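DNA mismatch repair protein MutS (Thermus aquaticus, PDB 1EWQ) takes part in DNA mismatch repair, binding mismatched duplex DNA as an ATP-dependent damage sensor with weak ATPase activity. Local coordinates at residues E154-V159 with R242-G247. Numbering follows the deposited sequence.
Sequences EFKGTV and RFYDPG
The carbonyl O of F155 takes the amide N of R242 at 2.9 Å; just before it in the chain, E154 is linked to R242 through a water, to which OE2 of E154 is an acceptor and NH2 of R242 a donor, in the plane of the guanidinium and 2.6 Å from the water oxygen. The backbones pair in parallel over two residues, K156 beside R242 and G157 beside F243. K156 and R242 lie side by side on one face of the sheet, CB to CB 3.9 Å, and the extended K156 chain carries its CD past CE2 of Y244. G157 continues the ladder through both its N and its O, the N giving to O of R242 and the O receiving N of Y244 at 3.1 Å; the same carbonyl also draws a CA-H...O contact from F243.

T158 takes over where the pairing ends. With OG1 anti to its own backbone N (chi1 -175°), the hydroxyl donates to O of Y244 at 2.9 Å, from above that carbonyl's plane, and packs against CD of P246. Its CB sits over the centre of the Y244 ring, 4.0 Å from the centroid, in a CH-pi contact. The ring's hydroxyl reaches on to E169 of helix 163-173. An alanine in place of Y244 would probably leave a gap beside CB and CG2 of T158 and deprive E169 of a hydrogen-bond partner. V159 closes the run, its CG2 4.3 Å from CZ of F243, a ring whose edge also meets CA of T158.

After helix 215-232, which touches the F155 and F243 side chains, strand 242-243 adds a parallel edge strand beside 154-160, the third strand of the mixed sheet in the RNase H-like connector domain (domain II) of MutS.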
loop_
_atom_site.group_PDB
_atom_site.type_symbol
_atom_site.label_atom_id
_atom_site.label_comp_id
_atom_site.label_asym_id
_atom_site.label_seq_id
_atom_site.Cartn_x
_atom_site.Cartn_y
_atom_site.Cartn_z
ATOM N N GLU C 154 -1.797 -12.602 -28.596
ATOM C CA GLU C 154 -1.716 -13.980 -28.118
ATOM C C GLU C 154 -3.144 -14.374 -27.758
ATOM O O GLU C 154 -3.832 -13.679 -27.007
ATOM C CB GLU C 154 -0.802 -14.120 -26.896
ATOM C CG GLU C 154 -0.594 -15.579 -26.516
ATOM C CD GLU C 154 0.455 -15.801 -25.432
ATOM O OE1 GLU C 154 0.754 -14.856 -24.662
ATOM O OE2 GLU C 154 0.964 -16.943 -25.343
ATOM N N PHE C 155 -3.567 -15.507 -28.298
ATOM C CA PHE C 155 -4.930 -15.984 -28.139
ATOM C C PHE C 155 -4.887 -17.509 -27.954
ATOM O O PHE C 155 -4.604 -18.250 -28.899
ATOM C CB PHE C 155 -5.667 -15.563 -29.418
ATOM C CG PHE C 155 -7.151 -15.731 -29.378
ATOM C CD1 PHE C 155 -7.865 -15.562 -28.199
ATOM C CD2 PHE C 155 -7.848 -15.976 -30.558
ATOM C CE1 PHE C 155 -9.260 -15.630 -28.200
ATOM C CE2 PHE C 155 -9.233 -16.046 -30.568
ATOM C CZ PHE C 155 -9.942 -15.872 -29.393
ATOM N N LYS C 156 -5.170 -17.973 -26.737
ATOM C CA LYS C 156 -5.109 -19.395 -26.445
ATOM C C LYS C 156 -6.079 -19.859 -25.357
ATOM O O LYS C 156 -6.627 -19.056 -24.588
ATOM C CB LYS C 156 -3.683 -19.778 -26.030
ATOM C CG LYS C 156 -3.151 -18.978 -24.848
ATOM C CD LYS C 156 -1.858 -19.553 -24.308
ATOM C CE LYS C 156 -1.360 -18.765 -23.111
ATOM N NZ LYS C 156 -0.102 -19.375 -22.561
ATOM N N GLY C 157 -6.279 -21.169 -25.290
ATOM C CA GLY C 157 -7.180 -21.708 -24.296
ATOM C C GLY C 157 -7.134 -23.211 -24.260
ATOM O O GLY C 157 -6.514 -23.845 -25.108
ATOM N N THR C 158 -7.814 -23.779 -23.273
ATOM C CA THR C 158 -7.852 -25.217 -23.107
ATOM C C THR C 158 -9.069 -25.622 -22.281
ATOM O O THR C 158 -9.817 -24.779 -21.788
ATOM C CB THR C 158 -6.567 -25.713 -22.393
ATOM O OG1 THR C 158 -6.566 -27.144 -22.346
ATOM C CG2 THR C 158 -6.506 -25.177 -20.977
ATOM N N VAL C 159 -9.278 -26.922 -22.147
ATOM C CA VAL C 159 -10.377 -27.415 -21.347
ATOM C C VAL C 159 -9.741 -28.268 -20.266
ATOM O O VAL C 159 -8.758 -28.963 -20.520
ATOM C CB VAL C 159 -11.367 -28.264 -22.178
ATOM C CG1 VAL C 159 -12.413 -28.883 -21.261
ATOM C CG2 VAL C 159 -12.058 -27.395 -23.213
ATOM N N ARG C 242 -4.853 -20.892 -30.109
ATOM C CA ARG C 242 -4.222 -22.140 -29.729
ATOM C C ARG C 242 -5.000 -22.907 -28.674
ATOM O O ARG C 242 -5.154 -22.459 -27.537
ATOM C CB ARG C 242 -2.811 -21.899 -29.212
ATOM C CG ARG C 242 -1.806 -21.573 -30.291
ATOM C CD ARG C 242 -0.456 -22.143 -29.902
ATOM N NE ARG C 242 0.010 -21.577 -28.647
ATOM C CZ ARG C 242 0.455 -22.290 -27.616
ATOM N NH1 ARG C 242 0.496 -23.614 -27.683
ATOM N NH2 ARG C 242 0.865 -21.670 -26.516
ATOM N N PHE C 243 -5.493 -24.070 -29.070
ATOM C CA PHE C 243 -6.207 -24.958 -28.170
ATOM C C PHE C 243 -5.083 -25.891 -27.720
ATOM O O PHE C 243 -4.741 -26.844 -28.427
ATOM C CB PHE C 243 -7.273 -25.728 -28.953
ATOM C CG PHE C 243 -8.081 -26.682 -28.122
ATOM C CD1 PHE C 243 -8.945 -27.588 -28.737
ATOM C CD2 PHE C 243 -7.980 -26.689 -26.734
ATOM C CE1 PHE C 243 -9.688 -28.483 -27.985
ATOM C CE2 PHE C 243 -8.718 -27.578 -25.973
ATOM C CZ PHE C 243 -9.575 -28.479 -26.597
ATOM N N TYR C 244 -4.484 -25.601 -26.566
ATOM C CA TYR C 244 -3.366 -26.404 -26.078
ATOM C C TYR C 244 -3.730 -27.466 -25.045
ATOM O O TYR C 244 -4.890 -27.604 -24.649
ATOM C CB TYR C 244 -2.267 -25.480 -25.525
ATOM C CG TYR C 244 -2.635 -24.734 -24.259
ATOM C CD1 TYR C 244 -2.269 -25.231 -23.010
ATOM C CD2 TYR C 244 -3.359 -23.534 -24.307
ATOM C CE1 TYR C 244 -2.609 -24.562 -21.838
ATOM C CE2 TYR C 244 -3.710 -22.854 -23.136
ATOM C CZ TYR C 244 -3.325 -23.380 -21.911
ATOM O OH TYR C 244 -3.639 -22.731 -20.751
ATOM N N ASP C 245 -2.721 -28.224 -24.627
ATOM C CA ASP C 245 -2.901 -29.277 -23.644
ATOM C C ASP C 245 -1.888 -29.140 -22.515
ATOM O O ASP C 245 -0.701 -29.386 -22.706
ATOM C CB ASP C 245 -2.745 -30.643 -24.308
ATOM C CG ASP C 245 -2.912 -31.789 -23.330
ATOM O OD1 ASP C 245 -3.253 -31.548 -22.144
ATOM O OD2 ASP C 245 -2.704 -32.942 -23.759
ATOM N N PRO C 246 -2.350 -28.746 -21.315
ATOM C CA PRO C 246 -1.449 -28.587 -20.168
ATOM C C PRO C 246 -0.810 -29.913 -19.777
ATOM O O PRO C 246 0.273 -29.947 -19.194
ATOM C CB PRO C 246 -2.365 -28.021 -19.086
ATOM C CG PRO C 246 -3.712 -28.593 -19.450
ATOM C CD PRO C 246 -3.736 -28.418 -20.946
ATOM N N GLY C 247 -1.475 -31.005 -20.134
ATOM C CA GLY C 247 -0.949 -32.321 -19.821
ATOM C C GLY C 247 0.311 -32.629 -20.611
ATOM O O GLY C 247 1.026 -33.579 -20.306
HETATM O O HOH W 1 0.521 -19.134 -26.895
#